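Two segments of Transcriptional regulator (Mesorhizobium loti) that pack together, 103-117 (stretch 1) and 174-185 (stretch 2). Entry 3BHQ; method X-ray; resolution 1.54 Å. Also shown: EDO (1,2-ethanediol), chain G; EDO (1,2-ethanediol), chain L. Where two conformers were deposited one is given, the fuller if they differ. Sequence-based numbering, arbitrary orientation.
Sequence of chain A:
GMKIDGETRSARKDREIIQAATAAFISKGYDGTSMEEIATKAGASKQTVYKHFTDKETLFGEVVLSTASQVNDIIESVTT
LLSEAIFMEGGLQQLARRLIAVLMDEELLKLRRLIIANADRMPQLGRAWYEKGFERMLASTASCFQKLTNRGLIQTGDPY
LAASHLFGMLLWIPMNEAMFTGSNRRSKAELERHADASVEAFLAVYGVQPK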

# COMPACT_ATOMS: atom_id res chain seq x y z
N LEU A 103 -4.69 11.14 -5.60
CA LEU A 103 -3.91 9.94 -5.30
C LEU A 103 -4.43 8.67 -5.94
O LEU A 103 -3.65 7.71 -6.09
CB LEU A 103 -3.66 9.82 -3.79
CG LEU A 103 -2.91 11.01 -3.16
CD1 LEU A 103 -2.86 10.92 -1.65
CD2 LEU A 103 -1.51 11.14 -3.73
N MSE A 104 -5.71 8.64 -6.33
CA MSE A 104 -6.31 7.47 -7.00
C MSE A 104 -6.38 7.63 -8.52
O MSE A 104 -7.00 6.85 -9.21
CB MSE A 104 -7.65 7.13 -6.36
CG MSE A 104 -7.55 6.81 -4.86
SE MSE A 104 -6.44 5.26 -4.47
CE MSE A 104 -7.44 4.02 -5.64
N ASP A 105 -5.70 8.64 -9.05
CA ASP A 105 -5.60 8.86 -10.48
C ASP A 105 -5.03 7.58 -11.12
O ASP A 105 -4.04 7.03 -10.64
CB ASP A 105 -4.64 9.99 -10.80
CG ASP A 105 -4.45 10.17 -12.28
OD1 ASP A 105 -5.31 10.74 -12.95
OD2 ASP A 105 -3.42 9.71 -12.78
N GLU A 106 -5.67 7.14 -12.19
CA GLU A 106 -5.34 5.86 -12.81
C GLU A 106 -3.89 5.76 -13.29
O GLU A 106 -3.24 4.75 -13.06
CB GLU A 106 -6.33 5.58 -13.95
CG GLU A 106 -6.20 4.21 -14.62
CD GLU A 106 -6.49 3.01 -13.68
OE1 GLU A 106 -7.10 3.18 -12.59
OE2 GLU A 106 -6.10 1.87 -14.06
N GLU A 107 -3.39 6.81 -13.93
CA GLU A 107 -2.02 6.78 -14.43
C GLU A 107 -1.01 6.77 -13.29
O GLU A 107 -0.00 6.07 -13.37
CB GLU A 107 -1.78 7.89 -15.45
CG GLU A 107 -2.72 7.81 -16.70
CD GLU A 107 -2.74 6.44 -17.39
OE1 GLU A 107 -1.66 5.99 -17.83
OE2 GLU A 107 -3.82 5.80 -17.51
N LEU A 108 -1.30 7.49 -12.21
CA LEU A 108 -0.46 7.49 -11.03
C LEU A 108 -0.40 6.10 -10.39
O LEU A 108 0.65 5.63 -9.98
CB LEU A 108 -0.92 8.55 -10.00
CG LEU A 108 -0.05 8.79 -8.80
CD1 LEU A 108 1.33 9.29 -9.23
CD2 LEU A 108 -0.69 9.76 -7.85
N LEU A 109 -1.54 5.40 -10.33
CA LEU A 109 -1.58 4.04 -9.78
C LEU A 109 -0.74 3.08 -10.64
O LEU A 109 -0.05 2.22 -10.09
CB LEU A 109 -3.01 3.54 -9.68
CG LEU A 109 -3.95 4.30 -8.73
CD1 LEU A 109 -5.39 3.81 -8.88
CD2 LEU A 109 -3.53 4.16 -7.33
N LYS A 110 -0.82 3.23 -11.96
CA LYS A 110 0.01 2.41 -12.86
C LYS A 110 1.50 2.64 -12.59
O LYS A 110 2.29 1.68 -12.50
CB LYS A 110 -0.32 2.66 -14.32
CG LYS A 110 -1.74 2.17 -14.77
CD LYS A 110 -2.08 2.64 -16.21
CE LYS A 110 -3.47 2.20 -16.61
NZ LYS A 110 -3.97 2.93 -17.84
N LEU A 111 1.89 3.90 -12.42
CA LEU A 111 3.29 4.21 -12.10
C LEU A 111 3.69 3.60 -10.72
O LEU A 111 4.82 3.05 -10.58
CB LEU A 111 3.53 5.73 -12.11
CG LEU A 111 4.99 6.18 -11.94
CD1 LEU A 111 5.88 5.68 -13.09
CD2 LEU A 111 5.10 7.72 -11.77
N ARG A 112 2.82 3.70 -9.71
CA ARG A 112 3.10 3.10 -8.40
C ARG A 112 3.39 1.60 -8.53
O ARG A 112 4.35 1.10 -7.93
CB ARG A 112 1.96 3.35 -7.39
CG ARG A 112 2.23 4.43 -6.32
CD ARG A 112 0.94 4.71 -5.53
NE ARG A 112 0.96 4.88 -4.05
CZ ARG A 112 0.84 3.89 -3.16
NH1 ARG A 112 0.79 2.61 -3.54
NH2 ARG A 112 0.77 4.17 -1.84
N ARG A 113 2.55 0.90 -9.30
CA ARG A 113 2.77 -0.55 -9.51
C ARG A 113 4.15 -0.84 -10.11
O ARG A 113 4.83 -1.78 -9.68
CB ARG A 113 1.69 -1.12 -10.42
CG ARG A 113 1.74 -2.64 -10.59
CD ARG A 113 0.65 -3.21 -11.48
NE ARG A 113 -0.67 -2.65 -11.13
CZ ARG A 113 -1.41 -2.99 -10.08
NH1 ARG A 113 -0.98 -3.87 -9.19
NH2 ARG A 113 -2.57 -2.40 -9.89
N LEU A 114 4.55 -0.03 -11.10
CA LEU A 114 5.87 -0.22 -11.74
C LEU A 114 7.02 0.01 -10.77
O LEU A 114 8.01 -0.74 -10.80
CB LEU A 114 6.03 0.67 -12.99
CG LEU A 114 5.08 0.40 -14.14
CD1 LEU A 114 5.34 1.36 -15.27
CD2 LEU A 114 5.20 -1.03 -14.63
N ILE A 115 6.90 1.05 -9.95
CA ILE A 115 7.92 1.37 -8.96
C ILE A 115 8.08 0.17 -8.00
O ILE A 115 9.19 -0.27 -7.75
CB ILE A 115 7.58 2.66 -8.21
CG1 ILE A 115 7.69 3.87 -9.16
CG2 ILE A 115 8.49 2.80 -6.97
CD1 ILE A 115 6.96 5.18 -8.64
N ILE A 116 6.96 -0.38 -7.53
CA ILE A 116 6.99 -1.55 -6.63
C ILE A 116 7.51 -2.80 -7.31
O ILE A 116 8.30 -3.55 -6.74
CB ILE A 116 5.56 -1.78 -6.00
CG1 ILE A 116 5.23 -0.63 -5.05
CG2 ILE A 116 5.51 -3.14 -5.23
CD1 ILE A 116 3.79 -0.47 -4.60
N ALA A 117 7.09 -3.02 -8.55
CA ALA A 117 7.59 -4.15 -9.33
C ALA A 117 9.12 -4.15 -9.48
O ALA A 117 9.74 -5.21 -9.57
CB ALA A 117 6.91 -4.21 -10.72
N PRO A 174 -9.27 1.85 -0.46
CA PRO A 174 -9.13 2.09 -1.91
C PRO A 174 -7.77 1.86 -2.55
O PRO A 174 -7.71 1.30 -3.67
CB PRO A 174 -9.62 3.54 -2.08
CG PRO A 174 -9.82 4.07 -0.80
CD PRO A 174 -9.76 3.03 0.25
N MSE A 175 -6.71 2.24 -1.85
CA MSE A 175 -5.35 2.06 -2.41
C MSE A 175 -4.98 0.58 -2.52
O MSE A 175 -4.47 0.11 -3.53
CB MSE A 175 -4.30 2.84 -1.61
CG MSE A 175 -2.94 2.81 -2.20
SE MSE A 175 -2.80 3.55 -3.94
CE MSE A 175 -3.02 5.26 -3.42
N ASN A 176 -5.26 -0.19 -1.47
CA ASN A 176 -4.99 -1.63 -1.55
C ASN A 176 -5.89 -2.33 -2.57
O ASN A 176 -5.44 -3.23 -3.28
CB ASN A 176 -5.05 -2.27 -0.16
CG ASN A 176 -3.84 -1.92 0.65
OD1 ASN A 176 -2.74 -2.36 0.30
ND2 ASN A 176 -4.01 -1.09 1.69
N GLU A 177 -7.15 -1.93 -2.62
CA GLU A 177 -8.06 -2.50 -3.63
C GLU A 177 -7.49 -2.27 -5.05
O GLU A 177 -7.49 -3.19 -5.85
CB GLU A 177 -9.46 -1.94 -3.46
CG GLU A 177 -10.45 -2.58 -4.44
CD GLU A 177 -11.90 -2.20 -4.20
OE1 GLU A 177 -12.21 -1.30 -3.41
OE2 GLU A 177 -12.75 -2.85 -4.82
N ALA A 178 -6.96 -1.06 -5.30
CA ALA A 178 -6.36 -0.77 -6.62
C ALA A 178 -5.12 -1.56 -6.87
O ALA A 178 -4.94 -2.11 -7.96
CB ALA A 178 -6.07 0.67 -6.77
N MSE A 179 -4.23 -1.59 -5.88
CA MSE A 179 -3.01 -2.33 -6.06
C MSE A 179 -3.16 -3.82 -6.23
O MSE A 179 -2.34 -4.46 -6.90
CB MSE A 179 -2.03 -2.09 -4.90
CG MSE A 179 -1.53 -0.72 -4.78
SE MSE A 179 -0.33 -0.23 -6.25
CE MSE A 179 -1.60 0.72 -7.12
N PHE A 180 -4.18 -4.41 -5.64
CA PHE A 180 -4.34 -5.84 -5.76
C PHE A 180 -5.26 -6.22 -6.90
O PHE A 180 -5.07 -7.26 -7.48
CB PHE A 180 -4.81 -6.44 -4.45
CG PHE A 180 -3.76 -6.38 -3.35
CD1 PHE A 180 -2.46 -6.87 -3.55
CD2 PHE A 180 -4.09 -5.86 -2.08
CE1 PHE A 180 -1.49 -6.80 -2.55
CE2 PHE A 180 -3.09 -5.81 -1.07
CZ PHE A 180 -1.82 -6.29 -1.30
N THR A 181 -6.27 -5.42 -7.18
CA THR A 181 -7.28 -5.82 -8.18
C THR A 181 -7.27 -5.02 -9.45
O THR A 181 -7.87 -5.46 -10.45
CB THR A 181 -8.70 -5.83 -7.59
OG1 THR A 181 -9.15 -4.50 -7.28
CG2 THR A 181 -8.73 -6.71 -6.33
N GLY A 182 -6.64 -3.85 -9.44
CA GLY A 182 -6.67 -2.93 -10.57
C GLY A 182 -7.98 -2.16 -10.57
O GLY A 182 -8.04 -1.09 -11.19
N SER A 183 -9.02 -2.68 -9.88
CA SER A 183 -10.32 -2.04 -9.81
C SER A 183 -10.10 -0.71 -9.11
O SER A 183 -9.67 -0.68 -7.95
CB SER A 183 -11.35 -2.87 -9.02
OG SER A 183 -12.61 -2.22 -9.01
N ASN A 184 -10.28 0.35 -9.89
CA ASN A 184 -10.19 1.70 -9.41
C ASN A 184 -11.47 2.35 -9.91
O ASN A 184 -11.48 2.94 -11.01
CB ASN A 184 -8.94 2.38 -9.97
CG ASN A 184 -8.77 3.80 -9.46
OD1 ASN A 184 -9.19 4.12 -8.34
ND2 ASN A 184 -8.16 4.65 -10.28
N ARG A 185 -12.55 2.16 -9.15
CA ARG A 185 -13.91 2.61 -9.49
C ARG A 185 -14.64 3.21 -8.29
O ARG A 185 -14.62 2.60 -7.20
CB ARG A 185 -14.74 1.39 -9.94
CG ARG A 185 -14.13 0.52 -11.06
CD ARG A 185 -15.09 -0.60 -11.45
NE ARG A 185 -14.82 -1.15 -12.77
CZ ARG A 185 -14.13 -2.27 -13.06
NH1 ARG A 185 -13.55 -3.04 -12.13
NH2 ARG A 185 -14.01 -2.61 -14.34
C1 EDO G . -0.11 -0.18 1.29
O1 EDO G . 0.87 -0.99 0.62
C2 EDO G . -0.81 0.69 0.28
O2 EDO G . -1.43 -0.12 -0.75
C1 EDO L . 9.96 -6.88 -6.37
O1 EDO L . 10.66 -8.14 -6.46
C2 EDO L . 8.59 -7.12 -6.98
O2 EDO L . 8.66 -7.50 -8.37
O HOH W 1 -5.81 0.76 -11.42

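Two helices, 106-117 and 174-181, cross at 67° between their N-to-C directions, with axes no nearer than 10.5 Å. That spacing leaves room for long side chains between the backbones, and the contact buries 663 Å² summed over both sides, nearly half of it from the selenomethionines Met104, Met175 and Met179. Each helix has a defined end here: Asp105 caps the first, its OD2 accepting from Leu108 N at 3.1 Å, while Gly182 leaves the second with positive phi, a conformation that favours glycine.

The apolar core is built round Leu109, which points toward the other stretch. Its CD2 lies 3.5 Å from Met175 SE and 4.0 Å from Met179 CE. The small Ala178 lets both Leu109 and Met104 come close to it: its CB lies 3.8 Å from Leu109 CD1 and 3.8 Å from Met104 CE. Met175 and Met179 leave their helix sideways, yet their flexible chains bring the ends into the interface; Met175 CE reaches Met104 SE at 3.6 Å. This packing has a cost, since Leu103 O is buried without a polar partner.

Four hydrogen bonds add directional links, three to backbone carbonyls and one to the Glu106 carboxylate. Arg113, extended through chi1 and chi2 and turned at chi3 (m), donates from NH1 to Met179 O (2.7 Å) and from NH2 to Ala178 O (3.1 Å), reaching carbonyls near the C-terminal end of the second helix; Met179 CE covers one face of its guanidinium. Beyond that helix, Asn184 points back toward stretch 1, and its ND2 donates to both Met104 O (2.7 Å) and Glu106 OE1 (2.9 Å), spanning the start of the first helix. A water lies 2.9 Å from Glu106 OE2 and 2.9 Å from Gly182 O, linking the stretches. The rule is an apolar centre of long side chains round a small alanine, flanked by directional bonds from Arg113 and Asn184.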